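Local structure of peptidase M28 (Shewanella amazonensis SB2B, 3IIB) at residues E66-P71 with G310-K315; K145-T150 with D396-H401; L285-K290 with F426-A431. The protein is a dinuclear zinc hydrolase of peptidase family M28, probably acting as a carboxypeptidase or dipeptidase. All blocks are in the same frame, centred on the assembly; numbering follows the deposited sequence.

Interaction 1: E66-P71 with G310-K315; sequences EPVTVP and GKTYAK
Thr-312 reaches from its helix across to Val-68 and the preceding carbonyl, and its two branches do different work. With chi1 at -63° the methyl points toward the carbonyl of Pro-67 and the hydroxyl toward a water. The apolar arm, CG2, sits 3.5 Å from Pro-67 O and also brushes CG2 of Val-68 at 4.1 Å, the two branched side chains crossing at a slant. The polar arm passes CG1 of Val-68 and takes a hydrogen bond from the water, which lies 2.7 Å from Thr-312 OG1; that water in turn accepts from Thr-69 N at 3.0 Å. OG1 bonds as well to Leu-308 O, one turn back in the helix, a second anchor that fixes its rotation. Farther along, OE1 of Glu-66 comes obliquely to CD2 of Tyr-313 at 4.2 Å, while its real partner is NE2 of His-317, whose ring stacks on Tyr-313. Helix 308-316 thus lies on strand 62-84, the short segment axes 8.6 Å apart and running at 135°. Glu-66 and Val-68 bond through their backbones to Asn-237 and Ser-235 of strand 220-242, while Thr-69 N donates to the water. The chemistry implies a thin, mixed seam, with loose methyl packing, a water joining Thr-312 to Thr-69 N, and the Glu-66 to His-317 bond just past the helix.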
loop_
_atom_site.group_PDB
_atom_site.type_symbol
_atom_site.label_atom_id
_atom_site.label_comp_id
_atom_site.label_asym_id
_atom_site.label_seq_id
_atom_site.Cartn_x
_atom_site.Cartn_y
_atom_site.Cartn_z
ATOM N N GLU A 66 -20.896 -27.966 10.053
ATOM C CA GLU A 66 -21.822 -27.736 11.149
ATOM C C GLU A 66 -22.306 -26.292 11.115
ATOM O O GLU A 66 -21.505 -25.392 10.968
ATOM C CB GLU A 66 -21.131 -28.037 12.469
ATOM C CG GLU A 66 -20.774 -29.542 12.578
ATOM C CD GLU A 66 -20.092 -29.935 13.883
ATOM O OE1 GLU A 66 -19.555 -29.058 14.589
ATOM O OE2 GLU A 66 -20.066 -31.151 14.183
ATOM N N PRO A 67 -23.608 -26.086 11.271
ATOM C CA PRO A 67 -24.118 -24.731 11.045
ATOM C C PRO A 67 -23.822 -23.719 12.159
ATOM O O PRO A 67 -23.728 -24.054 13.361
ATOM C CB PRO A 67 -25.613 -24.949 10.910
ATOM C CG PRO A 67 -25.894 -26.106 11.807
ATOM C CD PRO A 67 -24.700 -27.022 11.624
ATOM N N VAL A 68 -23.662 -22.480 11.728
ATOM C CA VAL A 68 -23.362 -21.351 12.581
ATOM C C VAL A 68 -24.260 -20.212 12.129
ATOM O O VAL A 68 -24.247 -19.842 10.963
ATOM C CB VAL A 68 -21.889 -20.935 12.479
ATOM C CG1 VAL A 68 -21.604 -19.639 13.276
ATOM C CG2 VAL A 68 -20.990 -22.096 12.905
ATOM N N THR A 69 -24.995 -19.623 13.059
ATOM C CA THR A 69 -25.816 -18.446 12.735
ATOM C C THR A 69 -24.918 -17.220 12.581
ATOM O O THR A 69 -24.056 -16.944 13.447
ATOM C CB THR A 69 -26.862 -18.178 13.836
ATOM O OG1 THR A 69 -27.658 -19.365 14.032
ATOM C CG2 THR A 69 -27.771 -16.937 13.486
ATOM N N VAL A 70 -25.089 -16.488 11.496
ATOM C CA VAL A 70 -24.274 -15.295 11.246
ATOM C C VAL A 70 -25.132 -14.094 10.791
ATOM O O VAL A 70 -26.106 -14.262 10.029
ATOM C CB VAL A 70 -23.191 -15.527 10.170
ATOM C CG1 VAL A 70 -22.229 -16.680 10.603
ATOM C CG2 VAL A 70 -23.826 -15.762 8.805
ATOM N N PRO A 71 -24.753 -12.885 11.231
ATOM C CA PRO A 71 -25.383 -11.677 10.743
ATOM C C PRO A 71 -24.921 -11.340 9.333
ATOM O O PRO A 71 -23.920 -11.854 8.840
ATOM C CB PRO A 71 -24.934 -10.598 11.730
ATOM C CG PRO A 71 -23.632 -11.083 12.231
ATOM C CD PRO A 71 -23.672 -12.586 12.199
ATOM N N GLY A 310 -16.487 -20.337 16.636
ATOM C CA GLY A 310 -15.847 -20.927 17.812
ATOM C C GLY A 310 -16.808 -21.142 18.979
ATOM O O GLY A 310 -16.809 -22.206 19.603
ATOM N N LYS A 311 -17.616 -20.128 19.273
ATOM C CA LYS A 311 -18.576 -20.196 20.349
ATOM C C LYS A 311 -19.617 -21.284 20.039
ATOM O O LYS A 311 -20.024 -22.043 20.916
ATOM C CB LYS A 311 -19.267 -18.849 20.490
ATOM C CG LYS A 311 -18.364 -17.815 21.126
ATOM C CD LYS A 311 -18.985 -16.435 21.175
ATOM C CE LYS A 311 -18.049 -15.506 21.935
ATOM N NZ LYS A 311 -18.472 -14.086 21.877
ATOM N N THR A 312 -20.050 -21.359 18.783
ATOM C CA THR A 312 -21.023 -22.359 18.388
ATOM C C THR A 312 -20.450 -23.775 18.564
ATOM O O THR A 312 -21.110 -24.663 19.122
ATOM C CB THR A 312 -21.508 -22.167 16.970
ATOM O OG1 THR A 312 -22.181 -20.915 16.866
ATOM C CG2 THR A 312 -22.471 -23.276 16.555
ATOM N N TYR A 313 -19.220 -23.969 18.118
ATOM C CA TYR A 313 -18.562 -25.258 18.257
ATOM C C TYR A 313 -18.479 -25.681 19.743
ATOM O O TYR A 313 -18.800 -26.800 20.093
ATOM C CB TYR A 313 -17.155 -25.193 17.660
ATOM C CG TYR A 313 -16.389 -26.494 17.768
ATOM C CD1 TYR A 313 -15.688 -26.821 18.915
ATOM C CD2 TYR A 313 -16.326 -27.368 16.693
ATOM C CE1 TYR A 313 -14.990 -28.019 19.007
ATOM C CE2 TYR A 313 -15.634 -28.572 16.774
ATOM C CZ TYR A 313 -14.963 -28.894 17.918
ATOM O OH TYR A 313 -14.293 -30.125 17.940
ATOM N N ALA A 314 -18.029 -24.772 20.601
ATOM C CA ALA A 314 -17.931 -25.065 22.041
ATOM C C ALA A 314 -19.256 -25.542 22.614
ATOM O O ALA A 314 -19.301 -26.468 23.408
ATOM C CB ALA A 314 -17.426 -23.857 22.810
ATOM N N LYS A 315 -20.351 -24.927 22.207
ATOM C CA LYS A 315 -21.654 -25.358 22.721
ATOM C C LYS A 315 -22.122 -26.651 22.077
ATOM O O LYS A 315 -22.573 -27.582 22.783
ATOM C CB LYS A 315 -22.695 -24.250 22.545
ATOM C CG LYS A 315 -22.471 -23.104 23.495
HETATM O O HOH W 1 -24.679 -20.609 15.826
#

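Interaction 2: K145-T150 with D396-H401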
loop_
_atom_site.group_PDB
_atom_site.type_symbol
_atom_site.label_atom_id
_atom_site.label_comp_id
_atom_site.label_asym_id
_atom_site.label_seq_id
_atom_site.Cartn_x
_atom_site.Cartn_y
_atom_site.Cartn_z
ATOM N N LYS A 145 1.193 -6.894 20.448
ATOM C CA LYS A 145 0.666 -6.276 21.651
ATOM C C LYS A 145 0.227 -4.827 21.406
ATOM O O LYS A 145 -0.640 -4.333 22.128
ATOM C CB LYS A 145 1.650 -6.357 22.835
ATOM C CG LYS A 145 2.858 -5.482 22.727
ATOM C CD LYS A 145 3.754 -5.546 23.964
ATOM C CE LYS A 145 4.645 -6.795 23.960
ATOM N NZ LYS A 145 5.589 -6.898 22.787
ATOM N N GLY A 146 0.802 -4.168 20.396
ATOM C CA GLY A 146 0.347 -2.835 20.004
ATOM C C GLY A 146 -1.099 -2.792 19.528
ATOM O O GLY A 146 -1.862 -1.921 19.918
ATOM N N TYR A 147 -1.477 -3.745 18.694
ATOM C CA TYR A 147 -2.864 -3.901 18.265
ATOM C C TYR A 147 -3.806 -4.037 19.466
ATOM O O TYR A 147 -4.882 -3.393 19.543
ATOM C CB TYR A 147 -2.950 -5.087 17.327
ATOM C CG TYR A 147 -4.316 -5.375 16.827
ATOM C CD1 TYR A 147 -4.806 -4.716 15.727
ATOM C CD2 TYR A 147 -5.139 -6.307 17.452
ATOM C CE1 TYR A 147 -6.075 -4.978 15.247
ATOM C CE2 TYR A 147 -6.427 -6.582 16.965
ATOM C CZ TYR A 147 -6.879 -5.886 15.857
ATOM O OH TYR A 147 -8.137 -6.145 15.346
ATOM N N GLY A 148 -3.356 -4.803 20.449
ATOM C CA GLY A 148 -4.129 -5.029 21.673
ATOM C C GLY A 148 -4.423 -3.729 22.419
ATOM O O GLY A 148 -5.459 -3.590 23.055
ATOM N N GLN A 149 -3.517 -2.769 22.334
ATOM C CA GLN A 149 -3.701 -1.507 23.036
ATOM C C GLN A 149 -4.627 -0.545 22.283
ATOM O O GLN A 149 -5.328 0.262 22.916
ATOM C CB GLN A 149 -2.357 -0.841 23.324
ATOM C CG GLN A 149 -1.595 -1.502 24.484
ATOM C CD GLN A 149 -2.320 -1.379 25.818
ATOM O OE1 GLN A 149 -2.664 -2.383 26.446
ATOM N NE2 GLN A 149 -2.578 -0.141 26.245
ATOM N N THR A 150 -4.664 -0.626 20.947
ATOM C CA THR A 150 -5.446 0.364 20.164
ATOM C C THR A 150 -6.741 -0.141 19.538
ATOM O O THR A 150 -7.618 0.675 19.170
ATOM C CB THR A 150 -4.577 0.953 19.043
ATOM O OG1 THR A 150 -4.117 -0.114 18.203
ATOM C CG2 THR A 150 -3.373 1.733 19.676
ATOM N N ASP A 396 5.137 -7.832 10.944
ATOM C CA ASP A 396 4.585 -7.183 9.745
ATOM C C ASP A 396 3.070 -7.395 9.565
ATOM O O ASP A 396 2.483 -6.838 8.652
ATOM C CB ASP A 396 5.328 -7.625 8.482
ATOM C CG ASP A 396 5.097 -9.087 8.126
ATOM O OD1 ASP A 396 4.753 -9.896 9.042
ATOM O OD2 ASP A 396 5.314 -9.439 6.926
ATOM N N TYR A 397 2.440 -8.159 10.453
ATOM C CA TYR A 397 1.055 -8.600 10.242
ATOM C C TYR A 397 0.081 -7.433 10.143
ATOM O O TYR A 397 -0.790 -7.415 9.263
ATOM C CB TYR A 397 0.665 -9.512 11.397
ATOM C CG TYR A 397 -0.711 -10.112 11.331
ATOM C CD1 TYR A 397 -0.983 -11.184 10.496
ATOM C CD2 TYR A 397 -1.726 -9.627 12.153
ATOM C CE1 TYR A 397 -2.252 -11.773 10.490
ATOM C CE2 TYR A 397 -3.007 -10.180 12.109
ATOM C CZ TYR A 397 -3.241 -11.267 11.292
ATOM O OH TYR A 397 -4.477 -11.852 11.254
ATOM N N PHE A 398 0.228 -6.460 11.025
ATOM C CA PHE A 398 -0.683 -5.314 11.034
ATOM C C PHE A 398 -0.366 -4.243 10.004
ATOM O O PHE A 398 -1.054 -3.207 9.940
ATOM C CB PHE A 398 -0.845 -4.769 12.468
ATOM C CG PHE A 398 -1.508 -5.773 13.406
ATOM C CD1 PHE A 398 -2.853 -6.096 13.249
ATOM C CD2 PHE A 398 -0.782 -6.448 14.341
ATOM C CE1 PHE A 398 -3.462 -7.019 14.044
ATOM C CE2 PHE A 398 -1.383 -7.372 15.150
ATOM C CZ PHE A 398 -2.740 -7.680 14.986
ATOM N N ASP A 399 0.620 -4.489 9.150
ATOM C CA ASP A 399 0.751 -3.711 7.906
ATOM C C ASP A 399 -0.341 -4.058 6.894
ATOM O O ASP A 399 -0.695 -3.211 6.079
ATOM C CB ASP A 399 2.086 -3.891 7.245
ATOM C CG ASP A 399 3.250 -3.410 8.100
ATOM O OD1 ASP A 399 3.042 -2.685 9.093
ATOM O OD2 ASP A 399 4.388 -3.761 7.753
ATOM N N TYR A 400 -0.858 -5.283 6.944
ATOM C CA TYR A 400 -1.779 -5.756 5.904
ATOM C C TYR A 400 -3.113 -6.236 6.412
ATOM O O TYR A 400 -4.089 -6.209 5.654
ATOM C CB TYR A 400 -1.131 -6.859 5.054
ATOM C CG TYR A 400 0.319 -6.620 4.751
ATOM C CD1 TYR A 400 0.715 -5.551 3.954
ATOM C CD2 TYR A 400 1.296 -7.478 5.236
ATOM C CE1 TYR A 400 2.059 -5.331 3.672
ATOM C CE2 TYR A 400 2.626 -7.254 4.972
ATOM C CZ TYR A 400 3.000 -6.189 4.183
ATOM O OH TYR A 400 4.328 -5.987 3.900
ATOM N N HIS A 401 -3.161 -6.681 7.679
ATOM C CA HIS A 401 -4.373 -7.157 8.348
ATOM C C HIS A 401 -5.524 -6.217 8.093
ATOM O O HIS A 401 -5.399 -5.071 8.361
ATOM C CB HIS A 401 -4.041 -7.232 9.836
ATOM C CG HIS A 401 -5.193 -7.459 10.756
ATOM N ND1 HIS A 401 -5.819 -6.421 11.424
ATOM C CD2 HIS A 401 -5.747 -8.602 11.229
ATOM C CE1 HIS A 401 -6.741 -6.926 12.221
ATOM N NE2 HIS A 401 -6.688 -8.246 12.154
#
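Tyr-147 lays its ring over one face of Phe-398 in an offset stack, the centroids 4.2 Å apart and the planes only 9° from parallel. The overlap begins at the root of the tyrosine: its CB stands 3.6 Å from the centroid of the Phe-398 ring, a CH-pi contact over the face. Tyr-147 CG is anti to the backbone N (chi1 179°), which swings the ring off the helix and across the phenylalanine. The other face of Phe-398 is covered by its chain neighbour, CD2 of Tyr-397 lying 3.5 Å above the plane of the Phe-398 ring, and the benzyl group is therefore sandwiched. His-401 closes the cluster from a third side. Its CE1 approaches the Tyr-147 hydroxyl, 3.5 Å from OH and near the plane of the imidazole, while CE1 of Phe-398 sits 3.6 Å above the plane of the His-401 ring, over its centre. The tyrosine OH finds its hydrogen bond with Arg-154, farther along the same helix.

Helix 145-163 is the connection of a beta-alpha-beta crossover between parallel strands 131-134 and 168-172; the facing loop runs straight into the zinc ligand His-402, and the His-401 side chain also touches the zinc ligand Asp-269. The chemistry is almost wholly aromatic, which implies a layer of rings that probably restricts the movement of the His-401 ring beside the two-zinc site.

Interaction 3: L285-K290 with F426-A431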
loop_
_atom_site.group_PDB
_atom_site.type_symbol
_atom_site.label_atom_id
_atom_site.label_comp_id
_atom_site.label_asym_id
_atom_site.label_seq_id
_atom_site.Cartn_x
_atom_site.Cartn_y
_atom_site.Cartn_z
ATOM N N LEU A 285 -1.770 -37.402 7.525
ATOM C CA LEU A 285 -2.606 -38.373 6.801
ATOM C C LEU A 285 -1.785 -39.248 5.859
ATOM O O LEU A 285 -2.079 -40.470 5.709
ATOM C CB LEU A 285 -3.737 -37.639 6.028
ATOM C CG LEU A 285 -4.841 -38.447 5.325
ATOM C CD1 LEU A 285 -5.739 -39.166 6.329
ATOM C CD2 LEU A 285 -5.703 -37.481 4.442
ATOM N N ASP A 286 -0.754 -38.642 5.245
ATOM C CA ASP A 286 0.190 -39.326 4.370
ATOM C C ASP A 286 1.088 -40.332 5.066
ATOM O O ASP A 286 1.717 -41.124 4.386
ATOM C CB ASP A 286 1.166 -38.340 3.699
ATOM C CG ASP A 286 0.517 -37.442 2.669
ATOM O OD1 ASP A 286 -0.600 -37.755 2.224
ATOM O OD2 ASP A 286 1.158 -36.408 2.313
ATOM N N LEU A 287 1.225 -40.277 6.389
ATOM C CA LEU A 287 2.107 -41.228 7.078
ATOM C C LEU A 287 1.581 -42.639 6.948
ATOM O O LEU A 287 0.374 -42.854 6.906
ATOM C CB LEU A 287 2.191 -40.900 8.544
ATOM C CG LEU A 287 2.868 -39.606 8.949
ATOM C CD1 LEU A 287 2.595 -39.387 10.444
ATOM C CD2 LEU A 287 4.360 -39.680 8.666
ATOM N N PRO A 288 2.482 -43.631 6.926
ATOM C CA PRO A 288 2.043 -45.021 7.054
ATOM C C PRO A 288 1.458 -45.375 8.440
ATOM O O PRO A 288 0.679 -46.317 8.559
ATOM C CB PRO A 288 3.326 -45.827 6.750
ATOM C CG PRO A 288 4.447 -44.911 6.991
ATOM C CD PRO A 288 3.945 -43.492 6.861
ATOM N N GLN A 289 1.845 -44.630 9.475
ATOM C CA GLN A 289 1.376 -44.845 10.851
ATOM C C GLN A 289 0.074 -44.068 11.061
ATOM O O GLN A 289 -0.059 -42.923 10.585
ATOM C CB GLN A 289 2.337 -44.175 11.864
ATOM C CG GLN A 289 3.695 -44.746 12.057
ATOM C CD GLN A 289 4.703 -44.170 11.145
ATOM O OE1 GLN A 289 4.371 -43.464 10.193
ATOM N NE2 GLN A 289 5.971 -44.486 11.399
ATOM N N LYS A 290 -0.824 -44.629 11.858
ATOM C CA LYS A 290 -2.002 -43.894 12.333
ATOM C C LYS A 290 -1.708 -43.179 13.656
ATOM O O LYS A 290 -0.969 -43.693 14.492
ATOM C CB LYS A 290 -3.140 -44.895 12.564
ATOM C CG LYS A 290 -3.525 -45.633 11.333
ATOM C CD LYS A 290 -4.223 -46.963 11.643
ATOM C CE LYS A 290 -4.511 -47.764 10.391
ATOM N NZ LYS A 290 -5.241 -49.028 10.720
ATOM N N PHE A 426 3.398 -30.637 16.169
ATOM C CA PHE A 426 2.473 -30.478 17.287
ATOM C C PHE A 426 1.337 -31.494 17.222
ATOM O O PHE A 426 1.023 -32.150 18.233
ATOM C CB PHE A 426 1.910 -29.046 17.304
ATOM C CG PHE A 426 0.888 -28.799 18.379
ATOM C CD1 PHE A 426 1.288 -28.479 19.663
ATOM C CD2 PHE A 426 -0.476 -28.820 18.100
ATOM C CE1 PHE A 426 0.355 -28.210 20.648
ATOM C CE2 PHE A 426 -1.405 -28.579 19.099
ATOM C CZ PHE A 426 -0.995 -28.276 20.363
ATOM N N ALA A 427 0.657 -31.572 16.091
ATOM C CA ALA A 427 -0.503 -32.441 15.984
ATOM C C ALA A 427 -0.059 -33.903 16.135
ATOM O O ALA A 427 -0.699 -34.649 16.841
ATOM C CB ALA A 427 -1.277 -32.227 14.689
ATOM N N TRP A 428 1.073 -34.283 15.548
ATOM C CA TRP A 428 1.547 -35.660 15.705
ATOM C C TRP A 428 1.958 -35.965 17.153
ATOM O O TRP A 428 1.517 -36.955 17.745
ATOM C CB TRP A 428 2.679 -35.981 14.740
ATOM C CG TRP A 428 3.087 -37.386 14.886
ATOM C CD1 TRP A 428 4.176 -37.878 15.539
ATOM C CD2 TRP A 428 2.349 -38.512 14.424
ATOM N NE1 TRP A 428 4.167 -39.261 15.507
ATOM C CE2 TRP A 428 3.057 -39.669 14.818
ATOM C CE3 TRP A 428 1.156 -38.656 13.715
ATOM C CZ2 TRP A 428 2.603 -40.941 14.526
ATOM C CZ3 TRP A 428 0.694 -39.947 13.457
ATOM C CH2 TRP A 428 1.423 -41.054 13.857
ATOM N N VAL A 429 2.821 -35.151 17.738
ATOM C CA VAL A 429 3.248 -35.383 19.103
ATOM C C VAL A 429 2.051 -35.401 20.068
ATOM O O VAL A 429 1.918 -36.329 20.883
ATOM C CB VAL A 429 4.338 -34.365 19.552
ATOM C CG1 VAL A 429 4.626 -34.522 21.022
ATOM C CG2 VAL A 429 5.651 -34.589 18.727
HETATM N N MSE A 430 1.129 -34.449 19.935
HETATM C CA MSE A 430 -0.006 -34.437 20.822
HETATM C C MSE A 430 -0.977 -35.607 20.603
HETATM O O MSE A 430 -1.544 -36.117 21.583
HETATM C CB MSE A 430 -0.785 -33.121 20.726
HETATM C CG MSE A 430 -0.023 -31.903 21.167
HETATM SE SE MSE A 430 0.355 -31.893 23.079
HETATM C CE MSE A 430 1.873 -32.518 22.928
ATOM N N ALA A 431 -1.153 -36.038 19.343
ATOM C CA ALA A 431 -2.043 -37.156 19.034
ATOM C C ALA A 431 -1.486 -38.497 19.477
ATOM O O ALA A 431 -2.211 -39.493 19.460
ATOM C CB ALA A 431 -2.380 -37.211 17.513
#
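Trp-428 meets the loop 285-290 almost entirely through the six-membered half of its indole. At CB the chain turns so that CG lies anti to the backbone N (chi1 -177°), directing the ring away from the helix and at the loop. The fused carbon CD2 is the first to feel the partner, with CD1 of Leu-287 4.1 Å away. One atom on, CE3 has the same methyl at 3.6 Å, and CZ3 stands equally near it. This methyl hangs over the face, 3.8 Å from the centroid of the six-membered ring and 20° off its normal, a CH-pi contact; chi2 of Leu-287, 170°, extends CD1 to get there. The site is the outer end of the alpha/beta core of the M28 peptidase domain: the loop closes the crossover from strand 247-257 through helix 267-285 to the parallel strand 293-300, while helix 413-432 packs on that sheet with Phe-426 turned to strands 247-257 and 324-329. Farthest out, CH2 of Trp-428 meets Lys-290 O at 3.6 Å, and CB of Gln-289 approaches the same CH2 obliquely at 3.8 Å. With an alanine here, the Leu-287 methyl would probably lose the aromatic face it rests on and a gap would open between loop and helix. The pyrrole NE1 is bonded to Asn-6 OD1; Val-9 and Leu-13 of the same N-terminal helix 3-19 also touch the tryptophan.

How the interactions relate
Interaction 2 is the buried one of the three; interactions 1 and 3 are partly buried. None shares a helix or strand with another, yet neighbours connect them. Helix 267-285 has side chains of 396-401 against it and ends in the loop of interaction 3; that loop leads to strand 293-300, which pairs with strand 220-242, the partner of the strand in interaction 1. Chemistry follows place: stacked rings beside the zinc ions in interaction 2, a methyl over an indole at the edge of the fold in interaction 3, and a water bridge beside slight apolar contact in interaction 1. Interactions 2 and 3 lie farthest apart, about 34 Å between centres.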